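Rhamnosidase B (PDB 2OKX) probably hydrolyses terminal alpha-L-rhamnose residues from rhamnose-containing glycosides and oligosaccharides, as a glycoside hydrolase of family 78. Local coordinates at residues N602-S607 and D616-A621; D609-Y614 and S623-N628; T662-H667 and L674-W679. All blocks are in the same frame, centred on the assembly; numbering follows the deposited sequence.

Contact 1 of 3, residues N602-S607 and D616-A621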
# COMPACT_ATOMS: atom_id res chain seq x y z
N ASN A 602 -18.33 2.14 1.26
CA ASN A 602 -19.20 1.65 0.19
C ASN A 602 -18.55 0.59 -0.70
O ASN A 602 -19.24 -0.20 -1.33
CB ASN A 602 -19.67 2.82 -0.68
CG ASN A 602 -20.74 3.67 -0.01
OD1 ASN A 602 -20.97 4.82 -0.40
ND2 ASN A 602 -21.40 3.11 1.00
N LEU A 603 -17.22 0.58 -0.75
CA LEU A 603 -16.51 -0.40 -1.59
C LEU A 603 -16.49 -1.81 -1.01
O LEU A 603 -16.44 -2.79 -1.76
CB LEU A 603 -15.07 0.06 -1.84
CG LEU A 603 -14.82 1.18 -2.85
CD1 LEU A 603 -13.36 1.62 -2.81
CD2 LEU A 603 -15.18 0.68 -4.25
N VAL A 604 -16.54 -1.92 0.31
CA VAL A 604 -16.48 -3.22 0.97
C VAL A 604 -17.58 -4.21 0.59
O VAL A 604 -17.29 -5.37 0.30
CB VAL A 604 -16.44 -3.06 2.51
CG1 VAL A 604 -16.38 -4.42 3.18
CG2 VAL A 604 -15.22 -2.22 2.90
N PRO A 605 -18.85 -3.78 0.58
CA PRO A 605 -19.94 -4.70 0.22
C PRO A 605 -19.81 -5.27 -1.20
O PRO A 605 -20.47 -6.24 -1.55
CB PRO A 605 -21.19 -3.85 0.39
CG PRO A 605 -20.81 -2.92 1.51
CD PRO A 605 -19.40 -2.51 1.10
N GLY A 606 -18.96 -4.64 -2.00
CA GLY A 606 -18.76 -5.10 -3.37
C GLY A 606 -18.09 -6.46 -3.43
O GLY A 606 -18.06 -7.09 -4.49
N SER A 607 -17.56 -6.92 -2.31
CA SER A 607 -16.90 -8.22 -2.24
C SER A 607 -17.87 -9.32 -1.80
O SER A 607 -17.47 -10.46 -1.58
CB SER A 607 -15.71 -8.18 -1.27
OG SER A 607 -16.16 -8.02 0.06
N ASP A 616 -10.84 -8.53 3.28
CA ASP A 616 -10.09 -7.67 4.19
C ASP A 616 -9.41 -6.48 3.50
O ASP A 616 -8.91 -5.58 4.17
CB ASP A 616 -9.08 -8.52 4.98
CG ASP A 616 -8.29 -9.49 4.12
OD1 ASP A 616 -7.87 -10.54 4.65
OD2 ASP A 616 -8.09 -9.21 2.92
N GLN A 617 -9.39 -6.49 2.17
CA GLN A 617 -8.85 -5.39 1.37
C GLN A 617 -9.62 -5.40 0.05
O GLN A 617 -9.88 -6.47 -0.51
CB GLN A 617 -7.33 -5.50 1.16
CG GLN A 617 -6.73 -6.90 1.18
CD GLN A 617 -6.94 -7.65 -0.12
OE1 GLN A 617 -6.47 -7.24 -1.18
NE2 GLN A 617 -7.65 -8.77 -0.04
N VAL A 618 -10.01 -4.22 -0.43
CA VAL A 618 -10.80 -4.10 -1.66
C VAL A 618 -10.50 -2.81 -2.43
O VAL A 618 -9.92 -1.87 -1.88
CB VAL A 618 -12.31 -4.10 -1.33
CG1 VAL A 618 -12.69 -5.36 -0.56
CG2 VAL A 618 -12.66 -2.85 -0.50
N PRO A 619 -10.85 -2.76 -3.73
CA PRO A 619 -11.43 -3.86 -4.52
C PRO A 619 -10.21 -4.68 -4.92
O PRO A 619 -9.28 -4.15 -5.53
CB PRO A 619 -12.08 -3.13 -5.69
CG PRO A 619 -11.15 -1.97 -5.91
CD PRO A 619 -10.85 -1.50 -4.50
N SER A 620 -10.21 -5.96 -4.57
CA SER A 620 -9.04 -6.79 -4.83
C SER A 620 -9.27 -8.18 -5.41
O SER A 620 -10.35 -8.75 -5.28
CB SER A 620 -8.24 -6.93 -3.53
OG SER A 620 -7.18 -7.86 -3.66
N ALA A 621 -8.22 -8.71 -6.04
CA ALA A 621 -8.27 -10.04 -6.63
C ALA A 621 -7.78 -11.07 -5.63
O ALA A 621 -7.71 -12.26 -5.94
CB ALA A 621 -7.41 -10.08 -7.90
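Val604 O takes two hydrogen bonds from one residue, Ser607, and both residues also pack against Val618. The site lies in the six-hairpin glycosidase domain, the alpha-helical barrel of the enzyme. Here helix 595-603 runs out through a 3-10 turn, and the chain returns past it as an extended loop before helix 627-644. Ser607 N donates to Val604 O over 3.0 Å. Ser607 OG donates to the same Val604 O over 2.9 Å, from nearly straight beyond the carbonyl. With OG between the backbone N and the carbonyl carbon (chi1 68°), the hydroxyl is held at the carbonyl of Val604, three residues back. Leu615 N also bonds to this hydroxyl, which ties the turn to the start of the returning loop.

No hydrogen bond joins 602-607 to 616-621 directly, and the contact between them is apolar. Val618 carries it: CG2 faces Leu603 and Val604, and CG1 faces Ser607. CG2 lies 4.0 Å from Leu603 CB and reaches on to Val604 CG2. CG1 meets Ser607 CB at 4.2 Å, on the carbon side of the serine. These are ordinary van der Waals distances. Leu603 O, also close to Val618 CG2, accepts from Gly606 N in the turn and is bonded to Trp67 NE1. The loop has its own polar bracing behind Val618. Ser620 OG donates to Gln617 OE1 over 2.7 Å, in the carbonyl plane and on a lone pair. Gln617 NE2 donates to Asp616 OD2, which lies only 7° out of the amide plane. The two bonds use both ends of the amide and fix its rotation. A cis peptide precedes Pro619, whose CD lies 4.3 Å from Leu603 CD1.

Contact 2 of 3, residues D609-Y614 and S623-N628; sequences DETPLY and SSVIPN
Val625 is the packed centre of this contact, and Glu610 with Ser623 forms its more open edge. Residues 611-614 make a type I beta turn in the loop that follows helix 595-603. Residues 623-626 lead into helix 627-644 of the helical barrel domain, with Ile626 at the N-cap position. The turn closes with a bond from Tyr614 N to Thr611 O. Thr611 OG1 also accepts from Leu613 N over 3.1 Å, an ST turn set within the beta turn.

That bond leaves the other branch of Thr611, the methyl CG2, to touch Val625. Thr611 CG2 meets Val625 CG2 at 3.7 Å, the two side chains crossing obliquely. The second valine methyl, CG1, is anti to its backbone N (chi1 171°) and lies 3.9 Å from Leu613 CB. Val625 CG2 also comes within 3.4 Å of Tyr614 O. The valine thus fits against two side chains and a carbonyl of the turn, all buried. The CB of Tyr614 is directed away from 623-628, and its hydroxyl bonds to Ala656 O on helix 647-665.

The other end differs in kind. Glu610 is partly exposed, and a bend at chi2 carries its carboxylate to Ser623. Ser623 OG donates to Glu610 OE2 on the anti lone pair, a short bond of 2.5 Å. His351 NE2 bonds to the same hydroxyl, so this serine joins Glu610, just before the turn, to His351. Beyond Val625 the backbones are joined through a water molecule instead of directly. The water accepts from Ile626 N at 2.9 Å and donates to Tyr614 O at 2.7 Å.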
# COMPACT_ATOMS: atom_id res chain seq x y z
N ASP A 609 -20.07 -10.94 -3.45
CA ASP A 609 -20.11 -12.06 -4.39
C ASP A 609 -19.00 -13.06 -4.09
O ASP A 609 -19.18 -14.27 -4.26
CB ASP A 609 -19.96 -11.58 -5.84
CG ASP A 609 -21.18 -10.83 -6.33
OD1 ASP A 609 -22.31 -11.31 -6.11
OD2 ASP A 609 -21.01 -9.76 -6.96
N GLU A 610 -17.86 -12.56 -3.64
CA GLU A 610 -16.73 -13.43 -3.30
C GLU A 610 -17.00 -14.18 -2.01
O GLU A 610 -16.73 -15.37 -1.90
CB GLU A 610 -15.45 -12.60 -3.13
CG GLU A 610 -14.34 -12.92 -4.14
CD GLU A 610 -14.27 -14.39 -4.50
OE1 GLU A 610 -15.07 -14.81 -5.36
OE2 GLU A 610 -13.43 -15.12 -3.94
N THR A 611 -17.54 -13.47 -1.02
CA THR A 611 -17.85 -14.06 0.28
C THR A 611 -18.65 -13.11 1.16
O THR A 611 -18.31 -11.93 1.28
CB THR A 611 -16.57 -14.46 1.04
OG1 THR A 611 -16.89 -14.69 2.42
CG2 THR A 611 -15.51 -13.37 0.94
N PRO A 612 -19.71 -13.62 1.79
CA PRO A 612 -20.57 -12.82 2.68
C PRO A 612 -19.83 -12.31 3.90
O PRO A 612 -20.33 -11.44 4.62
CB PRO A 612 -21.69 -13.80 3.04
CG PRO A 612 -20.98 -15.12 3.04
CD PRO A 612 -20.15 -15.03 1.78
N LEU A 613 -18.63 -12.85 4.14
CA LEU A 613 -17.82 -12.43 5.27
C LEU A 613 -17.02 -11.17 4.93
O LEU A 613 -16.46 -10.52 5.82
CB LEU A 613 -16.86 -13.56 5.68
CG LEU A 613 -17.52 -14.89 6.06
CD1 LEU A 613 -16.45 -15.89 6.48
CD2 LEU A 613 -18.52 -14.68 7.20
N TYR A 614 -16.99 -10.84 3.64
CA TYR A 614 -16.32 -9.66 3.10
C TYR A 614 -14.79 -9.69 3.14
O TYR A 614 -14.18 -10.10 4.13
CB TYR A 614 -16.84 -8.40 3.81
CG TYR A 614 -18.32 -8.14 3.60
CD1 TYR A 614 -18.99 -7.15 4.32
CD2 TYR A 614 -19.06 -8.89 2.68
CE1 TYR A 614 -20.36 -6.91 4.13
CE2 TYR A 614 -20.43 -8.66 2.49
CZ TYR A 614 -21.07 -7.68 3.22
OH TYR A 614 -22.42 -7.46 3.03
N SER A 623 -8.79 -12.99 -2.69
CA SER A 623 -9.96 -13.37 -1.91
C SER A 623 -9.46 -13.79 -0.54
O SER A 623 -9.10 -14.95 -0.32
CB SER A 623 -10.70 -14.53 -2.59
OG SER A 623 -11.92 -14.82 -1.92
N SER A 624 -9.42 -12.82 0.37
CA SER A 624 -8.93 -13.04 1.72
C SER A 624 -9.89 -12.42 2.73
O SER A 624 -10.45 -11.35 2.49
CB SER A 624 -7.54 -12.43 1.88
OG SER A 624 -7.08 -12.52 3.21
N VAL A 625 -10.07 -13.10 3.86
CA VAL A 625 -10.96 -12.62 4.90
C VAL A 625 -10.31 -12.62 6.28
O VAL A 625 -9.62 -13.57 6.66
CB VAL A 625 -12.25 -13.49 5.01
CG1 VAL A 625 -13.04 -13.10 6.25
CG2 VAL A 625 -13.10 -13.32 3.77
N ILE A 626 -10.54 -11.54 7.01
CA ILE A 626 -10.06 -11.41 8.38
C ILE A 626 -11.30 -10.94 9.13
O ILE A 626 -11.76 -9.80 8.96
CB ILE A 626 -8.95 -10.35 8.52
CG1 ILE A 626 -7.71 -10.79 7.74
CG2 ILE A 626 -8.59 -10.19 10.00
CD1 ILE A 626 -6.54 -9.82 7.84
N PRO A 627 -11.89 -11.82 9.96
CA PRO A 627 -13.10 -11.47 10.72
C PRO A 627 -13.05 -10.09 11.37
O PRO A 627 -13.94 -9.27 11.16
CB PRO A 627 -13.19 -12.60 11.74
CG PRO A 627 -12.67 -13.78 10.96
CD PRO A 627 -11.45 -13.20 10.26
N ASN A 628 -12.00 -9.82 12.15
CA ASN A 628 -11.87 -8.53 12.82
C ASN A 628 -11.91 -7.34 11.86
O ASN A 628 -12.44 -6.29 12.19
CB ASN A 628 -10.59 -8.50 13.66
CG ASN A 628 -10.71 -9.31 14.94
OD1 ASN A 628 -9.70 -9.72 15.53
ND2 ASN A 628 -11.95 -9.54 15.38
O HOH W 1 -12.26 -9.47 5.96

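Contact 3 of 3, residues T662-H667 and L674-W679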
# COMPACT_ATOMS: atom_id res chain seq x y z
N THR A 662 -25.14 -11.83 9.68
CA THR A 662 -25.97 -13.03 9.61
C THR A 662 -25.09 -14.23 9.31
O THR A 662 -25.21 -15.28 9.94
CB THR A 662 -27.05 -12.90 8.52
OG1 THR A 662 -27.98 -11.88 8.88
CG2 THR A 662 -27.79 -14.23 8.34
N HIS A 663 -24.18 -14.08 8.35
CA HIS A 663 -23.30 -15.18 7.99
C HIS A 663 -22.21 -15.47 9.01
O HIS A 663 -21.76 -16.62 9.12
CB HIS A 663 -22.70 -14.94 6.60
CG HIS A 663 -23.69 -15.09 5.49
ND1 HIS A 663 -24.65 -14.14 5.22
CD2 HIS A 663 -23.91 -16.10 4.62
CE1 HIS A 663 -25.42 -14.57 4.24
NE2 HIS A 663 -24.99 -15.76 3.85
N TYR A 664 -21.77 -14.47 9.76
CA TYR A 664 -20.75 -14.72 10.78
C TYR A 664 -21.36 -15.56 11.90
O TYR A 664 -20.69 -16.41 12.50
CB TYR A 664 -20.19 -13.41 11.35
CG TYR A 664 -19.01 -12.88 10.56
CD1 TYR A 664 -19.19 -11.92 9.57
CD2 TYR A 664 -17.72 -13.37 10.79
CE1 TYR A 664 -18.11 -11.47 8.81
CE2 TYR A 664 -16.64 -12.92 10.04
CZ TYR A 664 -16.84 -11.97 9.05
OH TYR A 664 -15.77 -11.54 8.29
N LEU A 665 -22.64 -15.32 12.18
CA LEU A 665 -23.36 -16.05 13.22
C LEU A 665 -23.48 -17.54 12.88
O LEU A 665 -23.50 -18.39 13.78
CB LEU A 665 -24.75 -15.45 13.43
CG LEU A 665 -24.80 -14.11 14.16
CD1 LEU A 665 -26.24 -13.59 14.21
CD2 LEU A 665 -24.25 -14.28 15.57
N GLU A 666 -23.56 -17.85 11.59
CA GLU A 666 -23.67 -19.24 11.16
C GLU A 666 -22.39 -20.00 11.46
O GLU A 666 -22.36 -21.23 11.40
CB GLU A 666 -23.98 -19.31 9.66
CG GLU A 666 -25.29 -18.64 9.26
CD GLU A 666 -25.50 -18.63 7.76
OE1 GLU A 666 -26.49 -18.03 7.30
OE2 GLU A 666 -24.66 -19.22 7.04
N HIS A 667 -21.33 -19.27 11.79
CA HIS A 667 -20.05 -19.90 12.09
C HIS A 667 -19.88 -20.19 13.57
O HIS A 667 -18.82 -20.62 14.02
CB HIS A 667 -18.90 -19.03 11.57
CG HIS A 667 -18.74 -19.09 10.08
ND1 HIS A 667 -17.97 -20.06 9.46
CD2 HIS A 667 -19.30 -18.36 9.09
CE1 HIS A 667 -18.07 -19.92 8.15
NE2 HIS A 667 -18.87 -18.90 7.90
N LEU A 674 -17.67 -18.58 18.29
CA LEU A 674 -17.29 -18.43 16.89
C LEU A 674 -16.12 -19.36 16.59
O LEU A 674 -15.04 -19.23 17.17
CB LEU A 674 -16.87 -16.98 16.60
CG LEU A 674 -16.48 -16.67 15.16
CD1 LEU A 674 -17.67 -16.90 14.25
CD2 LEU A 674 -15.98 -15.23 15.05
N ASN A 675 -16.35 -20.32 15.70
CA ASN A 675 -15.31 -21.28 15.33
C ASN A 675 -15.10 -21.17 13.83
O ASN A 675 -16.01 -21.43 13.04
CB ASN A 675 -15.75 -22.70 15.68
CG ASN A 675 -14.59 -23.68 15.69
OD1 ASN A 675 -13.68 -23.58 14.86
ND2 ASN A 675 -14.62 -24.63 16.62
N MET A 676 -13.89 -20.80 13.42
CA MET A 676 -13.61 -20.65 11.99
C MET A 676 -12.25 -21.13 11.53
O MET A 676 -11.27 -21.09 12.26
CB MET A 676 -13.76 -19.18 11.59
CG MET A 676 -15.15 -18.62 11.78
SD MET A 676 -15.17 -16.88 11.34
CE MET A 676 -15.49 -16.98 9.59
N ALA A 677 -12.21 -21.58 10.28
CA ALA A 677 -10.97 -22.04 9.66
C ALA A 677 -10.57 -20.92 8.71
O ALA A 677 -11.07 -20.84 7.59
CB ALA A 677 -11.21 -23.33 8.88
N GLY A 678 -9.69 -20.03 9.17
CA GLY A 678 -9.27 -18.92 8.34
C GLY A 678 -8.21 -18.06 9.00
O GLY A 678 -7.61 -18.45 10.00
N TRP A 679 -7.98 -16.87 8.44
CA TRP A 679 -6.99 -15.95 8.97
C TRP A 679 -7.62 -15.19 10.14
O TRP A 679 -8.25 -14.16 9.95
CB TRP A 679 -6.55 -14.99 7.86
CG TRP A 679 -5.27 -14.26 8.12
CD1 TRP A 679 -4.39 -14.46 9.14
CD2 TRP A 679 -4.72 -13.21 7.31
NE1 TRP A 679 -3.32 -13.60 9.03
CE2 TRP A 679 -3.50 -12.82 7.91
CE3 TRP A 679 -5.13 -12.56 6.14
CZ2 TRP A 679 -2.69 -11.81 7.38
CZ3 TRP A 679 -4.33 -11.55 5.61
CH2 TRP A 679 -3.13 -11.18 6.24
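Met676 reaches His667 with CG beside its backbone N, then an extended link and a bend at chi3 (87°) that lays its end methyl on the imidazole. In His667, chi1 puts the ring beside the backbone N, and a roughly perpendicular chi2 turns one face to the methionine. The two side chains cross at about a right angle. Met676 CE lies 3.9 Å from the centroid of the His667 ring and 9° off its normal, a CH-pi contact over the middle of the face. Nearer the backbone, Met676 CG is 3.8 Å from His667 CB. The methyl also touches Tyr664, with Met676 CE 4.2 Å from Tyr664 CE2. The sulfur stands obliquely to that ring, a Met-aromatic contact.

This cluster joins the C-terminal end of helix 647-665 to the loop that follows it in the helical barrel domain. Asn675 N donates to His667 O over 3.0 Å, with the N-H donor tilted 26° from the carbonyl plane. Leu674 CD1 packs 3.6 Å from His667 CB and close to Tyr664 O. That carbonyl accepts from His667 N. At the far end of the Tyr664 ring, OH bonds to Leu613 O, and the Met676 side chain also touches Leu613.

One backbone bond ties the loop to the helix end, and the other contacts across it are mainly apolar. A methyl carried on sulfur is slightly electron-poor, so its seat on the ring face is probably mildly favourable if the imidazole is neutral.

The three contacts follow the chain through one six-hairpin glycosidase domain, on the same side of the chain's centre. Contacts 1 and 2 have centres about 9 Å apart. Their segments alternate along the chain from the end of helix 595-603 to the start of helix 627-644, so the two pairings interlock. Contact 3 comes later, at the end of helix 647-665, with its centre about 10 Å from that of contact 2 and about 19 Å from that of contact 1. Asp616 OD1 and Ser624 OG, 2.6 Å apart and probably hydrogen-bonded, couple contacts 1 and 2. Contact 2 lies between the others, so these loops form a continuous chain of contacts across successive barrel helices.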